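Local coordinates for protein laccase (Uncultured bacterium, PDB 4F7K) that probably couples the oxidation of phenolic substrates to the reduction of oxygen to water, as an extracellular bacterial laccase of the multicopper oxidase family, at residues A13-L16 and A22-M25; P33-R38 and F99-H104; I47-Q52 and S57-H62; I66-D71 and G75-V80. All coordinates share one frame; numbering follows the deposited sequence.

Overall arrangement
All four contacts lie in the N-terminal cupredoxin-like part of the chain. Contact 1 comes first and closes the loop between strands 4-13 and 23-28. Contact 2 then opens at 33-38 and closes only at 99-104. Contacts 3 and 4 are nested inside that long loop, one after the other. Contact 3 packs strand 44-51 of one sheet against strand 59-62 of the other. Strand 59-62 is also the neighbour of strand 97-103, so contacts 2 and 3 touch. Contact 4 folds up the loop leading to strand 86-92, and its D71 meets H60 of contact 3. Contact 1 stands apart, its centre about 31 Å from that of contact 4.

Contact 1. Residues A13-L16 and A22-M25; sequences AQIL and ATPM
A13 and T23 form an antiparallel hydrogen-bonded pair, with A13 N 2.9 Å from T23 O and T23 N 2.8 Å from A13 O. Their side chains lie on the same face of the sheet. I15, from the loop just past the pair, reaches back over the strand. Its CD1 lies 3.7 Å from T23 CB. The same methyl is 3.8 Å from M25 SD, and the two side chains cross obliquely. The extended second torsion of I15 (chi2 162°) carries CD1 out to both partners. M25 also touches T32 and K113. The A13-T23 pair is where strand 4-13 ends and strand 23-28 begins. It closes a beta-hairpin with a long connecting loop at the border of a cupredoxin-like sheet, where 23-28 is the outermost strand. Beyond the pair, water 1 accepts from L16 N at 3.0 Å. Its modelled distance of 2.5 Å to T23 OG1 is very short, so that link is doubtful in detail. T23 OG1 is also hydrogen-bonded to G146 O. Q14 works along the loop. Its chain bends at CG (chi2 63°), so the amide turns back over A22, with OE1 3.5 Å from A22 CB. Q14 NE2 gives a hydrogen bond to L16 O at 3.0 Å, coming from above that carbonyl plane, and another to E20 O.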
loop_
_atom_site.group_PDB
_atom_site.type_symbol
_atom_site.label_atom_id
_atom_site.label_comp_id
_atom_site.label_asym_id
_atom_site.label_seq_id
_atom_site.Cartn_x
_atom_site.Cartn_y
_atom_site.Cartn_z
ATOM N N ALA A 13 -13.026 -2.529 -15.971
ATOM C CA ALA A 13 -12.611 -1.251 -15.415
ATOM C C ALA A 13 -12.320 -0.294 -16.525
ATOM O O ALA A 13 -11.715 -0.681 -17.522
ATOM C CB ALA A 13 -11.367 -1.438 -14.567
ATOM N N GLN A 14 -12.704 0.961 -16.339
ATOM C CA GLN A 14 -12.340 1.981 -17.300
ATOM C C GLN A 14 -10.971 2.550 -16.944
ATOM O O GLN A 14 -10.866 3.476 -16.141
ATOM C CB GLN A 14 -13.406 3.086 -17.406
ATOM C CG GLN A 14 -13.218 4.048 -18.614
ATOM C CD GLN A 14 -13.332 3.359 -19.996
ATOM O OE1 GLN A 14 -14.190 2.543 -20.204
ATOM N NE2 GLN A 14 -12.452 3.710 -20.923
ATOM N N ILE A 15 -9.933 1.993 -17.553
ATOM C CA ILE A 15 -8.565 2.416 -17.304
ATOM C C ILE A 15 -8.107 3.473 -18.308
ATOM O O ILE A 15 -7.668 4.563 -17.898
ATOM C CB ILE A 15 -7.626 1.210 -17.282
ATOM C CG1 ILE A 15 -8.079 0.284 -16.158
ATOM C CG2 ILE A 15 -6.192 1.691 -17.088
ATOM C CD1 ILE A 15 -7.573 -1.100 -16.222
ATOM N N LEU A 16 -8.220 3.153 -19.603
ATOM C CA LEU A 16 -7.983 4.083 -20.697
ATOM C C LEU A 16 -9.000 5.229 -20.597
ATOM O O LEU A 16 -10.015 5.081 -19.935
ATOM C CB LEU A 16 -8.128 3.364 -22.067
ATOM C CG LEU A 16 -7.124 2.263 -22.488
ATOM C CD1 LEU A 16 -7.582 1.494 -23.753
ATOM C CD2 LEU A 16 -5.713 2.801 -22.712
ATOM N N ALA A 22 -12.991 -0.202 -22.309
ATOM C CA ALA A 22 -12.860 -0.678 -20.953
ATOM C C ALA A 22 -11.970 -1.914 -20.965
ATOM O O ALA A 22 -11.700 -2.461 -22.017
ATOM C CB ALA A 22 -14.242 -0.999 -20.364
ATOM N N THR A 23 -11.513 -2.342 -19.798
ATOM C CA THR A 23 -10.547 -3.425 -19.695
ATOM C C THR A 23 -11.120 -4.540 -18.807
ATOM O O THR A 23 -11.469 -4.290 -17.663
ATOM C CB THR A 23 -9.215 -2.911 -19.063
ATOM O OG1 THR A 23 -8.645 -1.874 -19.888
ATOM C CG2 THR A 23 -8.184 -4.049 -18.901
ATOM N N PRO A 24 -11.180 -5.776 -19.325
ATOM C CA PRO A 24 -11.638 -6.928 -18.549
ATOM C C PRO A 24 -10.565 -7.388 -17.603
ATOM O O PRO A 24 -9.397 -7.393 -17.977
ATOM C CB PRO A 24 -11.934 -8.001 -19.626
ATOM C CG PRO A 24 -11.195 -7.528 -20.874
ATOM C CD PRO A 24 -11.117 -6.050 -20.778
ATOM N N MET A 25 -10.934 -7.647 -16.344
ATOM C CA MET A 25 -9.972 -8.175 -15.398
ATOM C C MET A 25 -10.644 -8.826 -14.198
ATOM O O MET A 25 -11.858 -9.022 -14.217
ATOM C CB MET A 25 -8.990 -7.087 -14.951
ATOM C CG MET A 25 -9.582 -5.788 -14.469
ATOM S SD MET A 25 -8.295 -4.529 -14.848
ATOM C CE MET A 25 -6.915 -5.044 -13.852
HETATM O O HOH W 1 -9.453 0.465 -20.170
#

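Contact 2. Residues P33-R38 and F99-H104; sequences PGPVLR and FWYHSH
Y101 OH donates to P35 O at 2.7 Å. The hydroxyl lies in the plane of that carbonyl, on a lone pair, with a C=O...O angle of 137°. Seen from the ring, P35 O sits at the edge of Y101. The phenol oxygen also packs against the G34-P35 link and the proline ring. P35 CD is 3.2 Å from Y101 OH, and G34 C is equally near that oxygen. L37 adds an apolar contact. Its CD1 lies 3.5 Å from Y101 CE2, obliquely to the ring, and the two side chains cross at about a right angle. Y101 CG lies between its backbone N and carbonyl carbon (chi1 64°), and from there the ring extends to P35. The ring also meets F28 edge-to-face. Strand 116-122 lies between 37-40 and 97-103 in the sheet, so the two segments meet through the Y101 side chain and not by direct pairing. The residues flanking Y101 have other tasks. H102 ND1 gives a nearly straight hydrogen bond (177°) to S103 O, 2.9 Å away, while H102 NE2 bonds to H62 ND1. H102 CD2 also lies over a face of the W100 ring, near its rim. H102, S103 and H104 form an HxH motif, which in multicopper oxidases typically supplies ligands of the trinuclear copper site. Here it runs from the end of strand 97-103 into the following loop, in a cupredoxin-like domain.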
loop_
_atom_site.group_PDB
_atom_site.type_symbol
_atom_site.label_atom_id
_atom_site.label_comp_id
_atom_site.label_asym_id
_atom_site.label_seq_id
_atom_site.Cartn_x
_atom_site.Cartn_y
_atom_site.Cartn_z
ATOM N N PRO A 33 -10.339 -0.541 -8.647
ATOM C CA PRO A 33 -10.120 -1.075 -7.313
ATOM C C PRO A 33 -11.370 -1.644 -6.666
ATOM O O PRO A 33 -12.462 -1.229 -6.981
ATOM C CB PRO A 33 -9.636 0.157 -6.508
ATOM C CG PRO A 33 -8.958 1.008 -7.559
ATOM C CD PRO A 33 -9.836 0.832 -8.790
ATOM N N GLY A 34 -11.200 -2.579 -5.729
ATOM C CA GLY A 34 -12.354 -2.999 -4.927
ATOM C C GLY A 34 -12.840 -1.867 -4.020
ATOM O O GLY A 34 -12.186 -0.780 -3.925
ATOM N N PRO A 35 -13.961 -2.117 -3.316
ATOM C CA PRO A 35 -14.562 -1.186 -2.367
ATOM C C PRO A 35 -13.588 -0.723 -1.286
ATOM O O PRO A 35 -12.707 -1.491 -0.909
ATOM C CB PRO A 35 -15.659 -2.036 -1.692
ATOM C CG PRO A 35 -15.132 -3.464 -1.812
ATOM C CD PRO A 35 -14.507 -3.486 -3.175
ATOM N N VAL A 36 -13.750 0.516 -0.827
ATOM C CA VAL A 36 -13.068 1.058 0.352
ATOM C C VAL A 36 -13.659 0.415 1.600
ATOM O O VAL A 36 -14.827 0.599 1.893
ATOM C CB VAL A 36 -13.335 2.626 0.513
ATOM C CG1 VAL A 36 -12.494 3.222 1.619
ATOM C CG2 VAL A 36 -13.087 3.384 -0.778
ATOM N N LEU A 37 -12.861 -0.355 2.321
ATOM C CA LEU A 37 -13.262 -0.906 3.610
ATOM C C LEU A 37 -12.858 0.073 4.715
ATOM O O LEU A 37 -11.714 0.508 4.768
ATOM C CB LEU A 37 -12.610 -2.282 3.820
ATOM C CG LEU A 37 -12.898 -3.247 2.645
ATOM C CD1 LEU A 37 -12.097 -4.498 2.819
ATOM C CD2 LEU A 37 -14.401 -3.576 2.507
ATOM N N ARG A 38 -13.819 0.428 5.563
ATOM C CA ARG A 38 -13.659 1.441 6.585
ATOM C C ARG A 38 -14.057 0.887 7.945
ATOM O O ARG A 38 -15.037 0.158 8.052
ATOM C CB ARG A 38 -14.567 2.641 6.274
ATOM C CG ARG A 38 -13.809 3.851 5.801
ATOM C CD ARG A 38 -14.410 4.570 4.537
ATOM N NE ARG A 38 -13.641 5.786 4.192
ATOM C CZ ARG A 38 -13.225 6.702 5.089
ATOM N NH1 ARG A 38 -13.501 6.566 6.387
ATOM N NH2 ARG A 38 -12.538 7.768 4.698
ATOM N N PHE A 99 -4.359 1.763 4.872
ATOM C CA PHE A 99 -3.826 0.430 4.618
ATOM C C PHE A 99 -4.399 -0.024 3.279
ATOM O O PHE A 99 -5.040 0.784 2.592
ATOM C CB PHE A 99 -4.156 -0.495 5.807
ATOM C CG PHE A 99 -3.494 -0.049 7.092
ATOM C CD1 PHE A 99 -2.138 -0.277 7.313
ATOM C CD2 PHE A 99 -4.222 0.630 8.068
ATOM C CE1 PHE A 99 -1.510 0.151 8.472
ATOM C CE2 PHE A 99 -3.610 1.058 9.239
ATOM C CZ PHE A 99 -2.236 0.825 9.449
ATOM N N TRP A 100 -4.159 -1.283 2.893
ATOM C CA TRP A 100 -4.841 -1.844 1.740
ATOM C C TRP A 100 -4.931 -3.338 1.802
ATOM O O TRP A 100 -4.379 -3.962 2.689
ATOM C CB TRP A 100 -4.237 -1.329 0.413
ATOM C CG TRP A 100 -2.806 -1.731 0.014
ATOM C CD1 TRP A 100 -1.634 -1.480 0.685
ATOM C CD2 TRP A 100 -2.428 -2.295 -1.240
ATOM N NE1 TRP A 100 -0.546 -1.905 -0.062
ATOM C CE2 TRP A 100 -1.018 -2.423 -1.244
ATOM C CE3 TRP A 100 -3.155 -2.730 -2.356
ATOM C CZ2 TRP A 100 -0.324 -2.967 -2.326
ATOM C CZ3 TRP A 100 -2.467 -3.269 -3.429
ATOM C CH2 TRP A 100 -1.059 -3.404 -3.410
ATOM N N TYR A 101 -5.659 -3.925 0.860
ATOM C CA TYR A 101 -5.834 -5.366 0.837
ATOM C C TYR A 101 -5.631 -5.899 -0.587
ATOM O O TYR A 101 -5.919 -5.214 -1.574
ATOM C CB TYR A 101 -7.221 -5.687 1.402
ATOM C CG TYR A 101 -8.378 -5.150 0.576
ATOM C CD1 TYR A 101 -8.907 -5.905 -0.498
ATOM C CD2 TYR A 101 -8.985 -3.918 0.874
ATOM C CE1 TYR A 101 -9.993 -5.432 -1.267
ATOM C CE2 TYR A 101 -10.083 -3.445 0.113
ATOM C CZ TYR A 101 -10.566 -4.228 -0.964
ATOM O OH TYR A 101 -11.647 -3.827 -1.720
ATOM N N HIS A 102 -5.097 -7.104 -0.736
ATOM C CA HIS A 102 -4.908 -7.599 -2.082
ATOM C C HIS A 102 -4.857 -9.122 -2.060
ATOM O O HIS A 102 -4.568 -9.714 -1.022
ATOM C CB HIS A 102 -3.661 -6.963 -2.740
ATOM C CG HIS A 102 -2.415 -7.135 -1.930
ATOM N ND1 HIS A 102 -1.750 -8.338 -1.836
ATOM C CD2 HIS A 102 -1.747 -6.276 -1.123
ATOM C CE1 HIS A 102 -0.708 -8.209 -1.039
ATOM N NE2 HIS A 102 -0.678 -6.966 -0.597
ATOM N N SER A 103 -5.146 -9.768 -3.177
ATOM C CA SER A 103 -4.954 -11.203 -3.221
ATOM C C SER A 103 -3.510 -11.531 -2.800
ATOM O O SER A 103 -2.571 -10.775 -3.074
ATOM C CB SER A 103 -5.300 -11.800 -4.591
ATOM O OG SER A 103 -4.173 -11.787 -5.470
ATOM N N HIS A 104 -3.357 -12.660 -2.131
ATOM C CA HIS A 104 -2.062 -13.071 -1.565
ATOM C C HIS A 104 -0.973 -13.256 -2.617
ATOM O O HIS A 104 0.213 -13.184 -2.293
ATOM C CB HIS A 104 -2.220 -14.396 -0.809
ATOM C CG HIS A 104 -2.180 -15.592 -1.705
ATOM N ND1 HIS A 104 -3.227 -15.924 -2.558
ATOM C CD2 HIS A 104 -1.196 -16.493 -1.941
ATOM C CE1 HIS A 104 -2.898 -17.005 -3.247
ATOM N NE2 HIS A 104 -1.677 -17.375 -2.882
#

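Contact 3. Residues I47-Q52 and S57-H62; sequences IRFQNQ and SAVHWH
F49 and V59 meet in the core of a cupredoxin-like beta-sandwich, where strand 44-51 of one sheet faces strand 59-62 of the other. V59 CG2 sits over one face of the F49 ring in a CH-pi contact. It is 3.8 Å from the ring centroid and 18° off the ring normal. The other methyl, V59 CG1, lies over a face of the W61 ring, so this one side chain serves two aromatic rings. F49 CG is anti to the backbone N (chi1 177°), which directs the ring across to the facing strand. S57 CB borders the same ring at its edge, in plane, 4.0 Å from F49 CZ. Further along, I47 CD1 touches W61 CH2 at 3.6 Å, the two side chains coming from opposite directions. At the other end, N51 ND2 lies 3.6 Å from S57 CB. That amide is hydrogen-bonded to E55 O and V81 O, and its OD1 receives I53 N. H60 and H62 extend away from this core and belong to an HxH motif that in related oxidases supplies copper ligands. The two segments are therefore held together mainly by dispersion between apolar groups, while the buried N51 amide has its polar atoms satisfied nearby.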
loop_
_atom_site.group_PDB
_atom_site.type_symbol
_atom_site.label_atom_id
_atom_site.label_comp_id
_atom_site.label_asym_id
_atom_site.label_seq_id
_atom_site.Cartn_x
_atom_site.Cartn_y
_atom_site.Cartn_z
ATOM N N ILE A 47 -15.359 -9.683 7.463
ATOM C CA ILE A 47 -15.360 -9.751 5.999
ATOM C C ILE A 47 -15.601 -11.185 5.516
ATOM O O ILE A 47 -14.861 -12.097 5.887
ATOM C CB ILE A 47 -14.019 -9.182 5.463
ATOM C CG1 ILE A 47 -13.961 -7.684 5.778
ATOM C CG2 ILE A 47 -13.837 -9.424 3.941
ATOM C CD1 ILE A 47 -12.523 -7.096 6.028
ATOM N N ARG A 48 -16.660 -11.396 4.731
ATOM C CA ARG A 48 -16.883 -12.700 4.116
ATOM C C ARG A 48 -16.311 -12.694 2.674
ATOM O O ARG A 48 -16.941 -12.182 1.750
ATOM C CB ARG A 48 -18.362 -13.121 4.186
ATOM C CG ARG A 48 -18.659 -14.565 3.701
ATOM C CD ARG A 48 -20.166 -14.918 3.742
ATOM N NE ARG A 48 -20.548 -15.895 2.709
ATOM C CZ ARG A 48 -21.685 -16.618 2.687
ATOM N NH1 ARG A 48 -22.595 -16.526 3.664
ATOM N NH2 ARG A 48 -21.915 -17.463 1.678
ATOM N N PHE A 49 -15.104 -13.252 2.529
ATOM C CA PHE A 49 -14.457 -13.440 1.240
ATOM C C PHE A 49 -15.081 -14.585 0.445
ATOM O O PHE A 49 -15.210 -15.698 0.954
ATOM C CB PHE A 49 -12.959 -13.709 1.406
ATOM C CG PHE A 49 -12.229 -13.977 0.106
ATOM C CD1 PHE A 49 -12.249 -13.047 -0.947
ATOM C CD2 PHE A 49 -11.506 -15.138 -0.056
ATOM C CE1 PHE A 49 -11.540 -13.289 -2.152
ATOM C CE2 PHE A 49 -10.790 -15.399 -1.247
ATOM C CZ PHE A 49 -10.826 -14.478 -2.313
ATOM N N GLN A 50 -15.432 -14.296 -0.804
ATOM C CA GLN A 50 -16.034 -15.268 -1.716
ATOM C C GLN A 50 -15.211 -15.370 -3.009
ATOM O O GLN A 50 -15.033 -14.381 -3.702
ATOM C CB GLN A 50 -17.450 -14.842 -2.092
ATOM C CG GLN A 50 -18.402 -14.718 -0.946
ATOM C CD GLN A 50 -19.309 -15.904 -0.876
ATOM O OE1 GLN A 50 -18.989 -16.994 -1.403
ATOM N NE2 GLN A 50 -20.459 -15.718 -0.246
ATOM N N ASN A 51 -14.748 -16.572 -3.326
ATOM C CA ASN A 51 -13.881 -16.805 -4.490
ATOM C C ASN A 51 -14.673 -17.143 -5.766
ATOM O O ASN A 51 -15.118 -18.288 -5.947
ATOM C CB ASN A 51 -12.883 -17.912 -4.139
ATOM C CG ASN A 51 -11.868 -18.176 -5.236
ATOM O OD1 ASN A 51 -12.046 -17.784 -6.393
ATOM N ND2 ASN A 51 -10.799 -18.888 -4.879
ATOM N N GLN A 52 -14.880 -16.147 -6.632
ATOM C CA GLN A 52 -15.508 -16.394 -7.954
ATOM C C GLN A 52 -14.513 -16.192 -9.107
ATOM O O GLN A 52 -14.880 -15.680 -10.165
ATOM C CB GLN A 52 -16.741 -15.505 -8.196
ATOM C CG GLN A 52 -17.838 -15.639 -7.139
ATOM C CD GLN A 52 -19.116 -14.875 -7.496
ATOM O OE1 GLN A 52 -19.124 -13.992 -8.370
ATOM N NE2 GLN A 52 -20.201 -15.207 -6.818
ATOM N N SER A 57 -7.307 -18.867 -3.968
ATOM C CA SER A 57 -7.065 -17.475 -3.624
ATOM C C SER A 57 -7.127 -17.269 -2.124
ATOM O O SER A 57 -7.449 -18.199 -1.377
ATOM C CB SER A 57 -8.065 -16.553 -4.306
ATOM O OG SER A 57 -7.569 -15.230 -4.238
ATOM N N ALA A 58 -6.783 -16.060 -1.701
ATOM C CA ALA A 58 -6.872 -15.619 -0.321
ATOM C C ALA A 58 -6.549 -14.135 -0.332
ATOM O O ALA A 58 -6.044 -13.635 -1.357
ATOM C CB ALA A 58 -5.885 -16.399 0.582
ATOM N N VAL A 59 -6.857 -13.434 0.774
ATOM C CA VAL A 59 -6.675 -11.989 0.853
ATOM C C VAL A 59 -5.693 -11.581 1.969
ATOM O O VAL A 59 -5.825 -12.033 3.107
ATOM C CB VAL A 59 -8.008 -11.250 1.036
ATOM C CG1 VAL A 59 -7.770 -9.727 1.047
ATOM C CG2 VAL A 59 -9.007 -11.603 -0.119
ATOM N N HIS A 60 -4.685 -10.770 1.612
ATOM C CA HIS A 60 -3.744 -10.212 2.582
ATOM C C HIS A 60 -4.159 -8.777 2.921
ATOM O O HIS A 60 -4.486 -7.998 2.044
ATOM C CB HIS A 60 -2.297 -10.277 2.075
ATOM C CG HIS A 60 -1.305 -9.662 3.007
ATOM N ND1 HIS A 60 -1.224 -10.011 4.339
ATOM C CD2 HIS A 60 -0.341 -8.729 2.804
ATOM C CE1 HIS A 60 -0.271 -9.305 4.927
ATOM N NE2 HIS A 60 0.290 -8.529 4.017
ATOM N N TRP A 61 -4.184 -8.454 4.203
ATOM C CA TRP A 61 -4.509 -7.122 4.674
ATOM C C TRP A 61 -3.152 -6.473 4.938
ATOM O O TRP A 61 -2.523 -6.721 5.962
ATOM C CB TRP A 61 -5.447 -7.188 5.912
ATOM C CG TRP A 61 -6.459 -8.252 5.708
ATOM C CD1 TRP A 61 -6.340 -9.569 6.048
ATOM C CD2 TRP A 61 -7.703 -8.133 4.988
ATOM N NE1 TRP A 61 -7.451 -10.270 5.633
ATOM C CE2 TRP A 61 -8.297 -9.416 4.969
ATOM C CE3 TRP A 61 -8.387 -7.056 4.401
ATOM C CZ2 TRP A 61 -9.531 -9.667 4.347
ATOM C CZ3 TRP A 61 -9.632 -7.295 3.803
ATOM C CH2 TRP A 61 -10.183 -8.596 3.773
ATOM N N HIS A 62 -2.731 -5.636 3.995
ATOM C CA HIS A 62 -1.353 -5.145 3.886
ATOM C C HIS A 62 -1.008 -4.045 4.900
ATOM O O HIS A 62 -1.516 -2.935 4.806
ATOM C CB HIS A 62 -1.095 -4.665 2.433
ATOM C CG HIS A 62 0.362 -4.501 2.118
ATOM N ND1 HIS A 62 1.008 -5.277 1.190
ATOM C CD2 HIS A 62 1.309 -3.683 2.647
ATOM C CE1 HIS A 62 2.290 -4.943 1.143
ATOM N NE2 HIS A 62 2.493 -3.963 2.004
#

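Contact 4. Residues I66-D71 and G75-V80; sequences IDNAMD and GMTQDV
Across this contact T77 meets N68, and the second segment leads up to it from G75. G75 N bonds to Q78 O at 2.8 Å, across M76 and T77. M76 is directed elsewhere, onto L325 and N395. T77 then turns its side chain toward the 66-71 segment. Its OG1 is modelled 2.4 Å from N68 O. This is very short for a hydrogen bond, so the exact position of the hydroxyl is doubtful. The N68 O that T77 meets also takes D71 N at 3.1 Å in the 3-10 turn 68-70, and just before it D67 OD1 accepts from A69 N at 3.0 Å, forming an Asx turn; the N-H comes from above the carboxylate plane. The T77 methyl lies alongside D71, with CG2 4.2 Å from D71 CB. The T77 carbonyl is linked through water: water 2 donates to T77 O at 3.0 Å and to A69 O at 2.8 Å, joining the two backbones. Next comes Q78, whose amide is fixed at both ends. Its NE2 donates to D79 O at 2.9 Å, with the carbonyl oxygen in the amide plane, and its OE1 bonds to Y89 OH. D79 and V80 lead on toward strand 86-92. The loop packs between strand 86-92 and strand 395-402. Q78 and M70 pack on F87 of the first, while N68 and D71 pack on W396 of the second. D71 OD2 also bonds to H356 ND1, just past strand 351-355, and D71 O receives H60 ND1 from strand 59-62.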
loop_
_atom_site.group_PDB
_atom_site.type_symbol
_atom_site.label_atom_id
_atom_site.label_comp_id
_atom_site.label_asym_id
_atom_site.label_seq_id
_atom_site.Cartn_x
_atom_site.Cartn_y
_atom_site.Cartn_z
ATOM N N ILE A 66 -2.335 -7.566 12.927
ATOM C CA ILE A 66 -3.559 -8.268 13.359
ATOM C C ILE A 66 -3.331 -9.722 13.769
ATOM O O ILE A 66 -2.209 -10.237 13.676
ATOM C CB ILE A 66 -4.632 -8.245 12.242
ATOM C CG1 ILE A 66 -4.125 -8.968 10.976
ATOM C CG2 ILE A 66 -5.073 -6.815 11.965
ATOM C CD1 ILE A 66 -5.198 -9.181 9.889
ATOM N N ASP A 67 -4.410 -10.378 14.210
ATOM C CA ASP A 67 -4.379 -11.814 14.482
ATOM C C ASP A 67 -3.848 -12.588 13.264
ATOM O O ASP A 67 -4.327 -12.420 12.126
ATOM C CB ASP A 67 -5.771 -12.300 14.910
ATOM C CG ASP A 67 -5.897 -13.837 14.970
ATOM O OD1 ASP A 67 -4.874 -14.563 14.932
ATOM O OD2 ASP A 67 -7.062 -14.311 15.061
ATOM N N ASN A 68 -2.845 -13.420 13.532
ATOM C CA ASN A 68 -2.104 -14.163 12.522
ATOM C C ASN A 68 -2.980 -15.050 11.654
ATOM O O ASN A 68 -2.689 -15.222 10.481
ATOM C CB ASN A 68 -0.995 -15.007 13.178
ATOM C CG ASN A 68 -0.053 -15.678 12.153
ATOM O OD1 ASN A 68 0.476 -15.022 11.231
ATOM N ND2 ASN A 68 0.154 -16.984 12.312
ATOM N N ALA A 69 -4.042 -15.608 12.253
ATOM C CA ALA A 69 -4.931 -16.548 11.575
ATOM C C ALA A 69 -5.641 -15.868 10.415
ATOM O O ALA A 69 -6.175 -16.550 9.530
ATOM C CB ALA A 69 -5.951 -17.156 12.552
ATOM N N MET A 70 -5.604 -14.532 10.429
ATOM C CA MET A 70 -6.317 -13.705 9.499
ATOM C C MET A 70 -5.418 -13.040 8.421
ATOM O O MET A 70 -5.910 -12.242 7.614
ATOM C CB MET A 70 -7.069 -12.633 10.272
ATOM C CG MET A 70 -8.208 -13.128 11.197
ATOM S SD MET A 70 -9.419 -14.099 10.278
ATOM C CE MET A 70 -9.175 -15.786 10.864
ATOM N N ASP A 71 -4.126 -13.387 8.397
ATOM C CA ASP A 71 -3.101 -12.667 7.609
ATOM C C ASP A 71 -3.184 -12.958 6.095
ATOM O O ASP A 71 -2.692 -12.179 5.273
ATOM C CB ASP A 71 -1.718 -13.048 8.141
ATOM C CG ASP A 71 -0.587 -12.156 7.613
ATOM O OD1 ASP A 71 -0.708 -10.913 7.658
ATOM O OD2 ASP A 71 0.456 -12.710 7.176
ATOM N N GLY A 75 -1.097 -22.000 3.109
ATOM C CA GLY A 75 -0.011 -22.919 3.470
ATOM C C GLY A 75 0.787 -22.502 4.701
ATOM O O GLY A 75 1.715 -23.205 5.119
ATOM N N MET A 76 0.445 -21.350 5.269
ATOM C CA MET A 76 1.120 -20.845 6.450
ATOM C C MET A 76 0.116 -20.386 7.500
ATOM O O MET A 76 0.254 -20.688 8.683
ATOM C CB MET A 76 2.028 -19.678 6.078
ATOM C CG MET A 76 2.557 -18.916 7.282
ATOM S SD MET A 76 4.287 -18.482 7.082
ATOM C CE MET A 76 4.954 -20.137 7.088
ATOM N N THR A 77 -0.893 -19.644 7.063
ATOM C CA THR A 77 -1.790 -19.016 8.012
ATOM C C THR A 77 -3.209 -19.565 7.834
ATOM O O THR A 77 -4.026 -19.491 8.753
ATOM C CB THR A 77 -1.702 -17.487 7.843
ATOM O OG1 THR A 77 -1.609 -16.880 9.125
ATOM C CG2 THR A 77 -2.859 -16.925 7.042
ATOM N N GLN A 78 -3.465 -20.121 6.642
ATOM C CA GLN A 78 -4.733 -20.749 6.291
ATOM C C GLN A 78 -4.556 -21.727 5.126
ATOM O O GLN A 78 -3.528 -21.743 4.462
ATOM C CB GLN A 78 -5.794 -19.703 5.907
ATOM C CG GLN A 78 -5.375 -18.784 4.766
ATOM C CD GLN A 78 -6.500 -17.886 4.270
ATOM O OE1 GLN A 78 -6.526 -16.705 4.583
ATOM N NE2 GLN A 78 -7.441 -18.452 3.494
ATOM N N ASP A 79 -5.571 -22.554 4.900
ATOM C CA ASP A 79 -5.706 -23.239 3.634
ATOM C C ASP A 79 -6.056 -22.187 2.583
ATOM O O ASP A 79 -6.748 -21.207 2.878
ATOM C CB ASP A 79 -6.828 -24.273 3.718
ATOM C CG ASP A 79 -6.549 -25.350 4.760
ATOM O OD1 ASP A 79 -5.354 -25.664 4.973
ATOM O OD2 ASP A 79 -7.526 -25.874 5.360
ATOM N N VAL A 80 -5.575 -22.397 1.365
ATOM C CA VAL A 80 -6.028 -21.648 0.210
ATOM C C VAL A 80 -7.567 -21.724 0.114
ATOM O O VAL A 80 -8.176 -22.716 0.514
ATOM C CB VAL A 80 -5.336 -22.188 -1.062
ATOM C CG1 VAL A 80 -5.913 -23.566 -1.458
ATOM C CG2 VAL A 80 -5.406 -21.187 -2.211
HETATM O O HOH W 2 -6.919 -19.210 9.563
#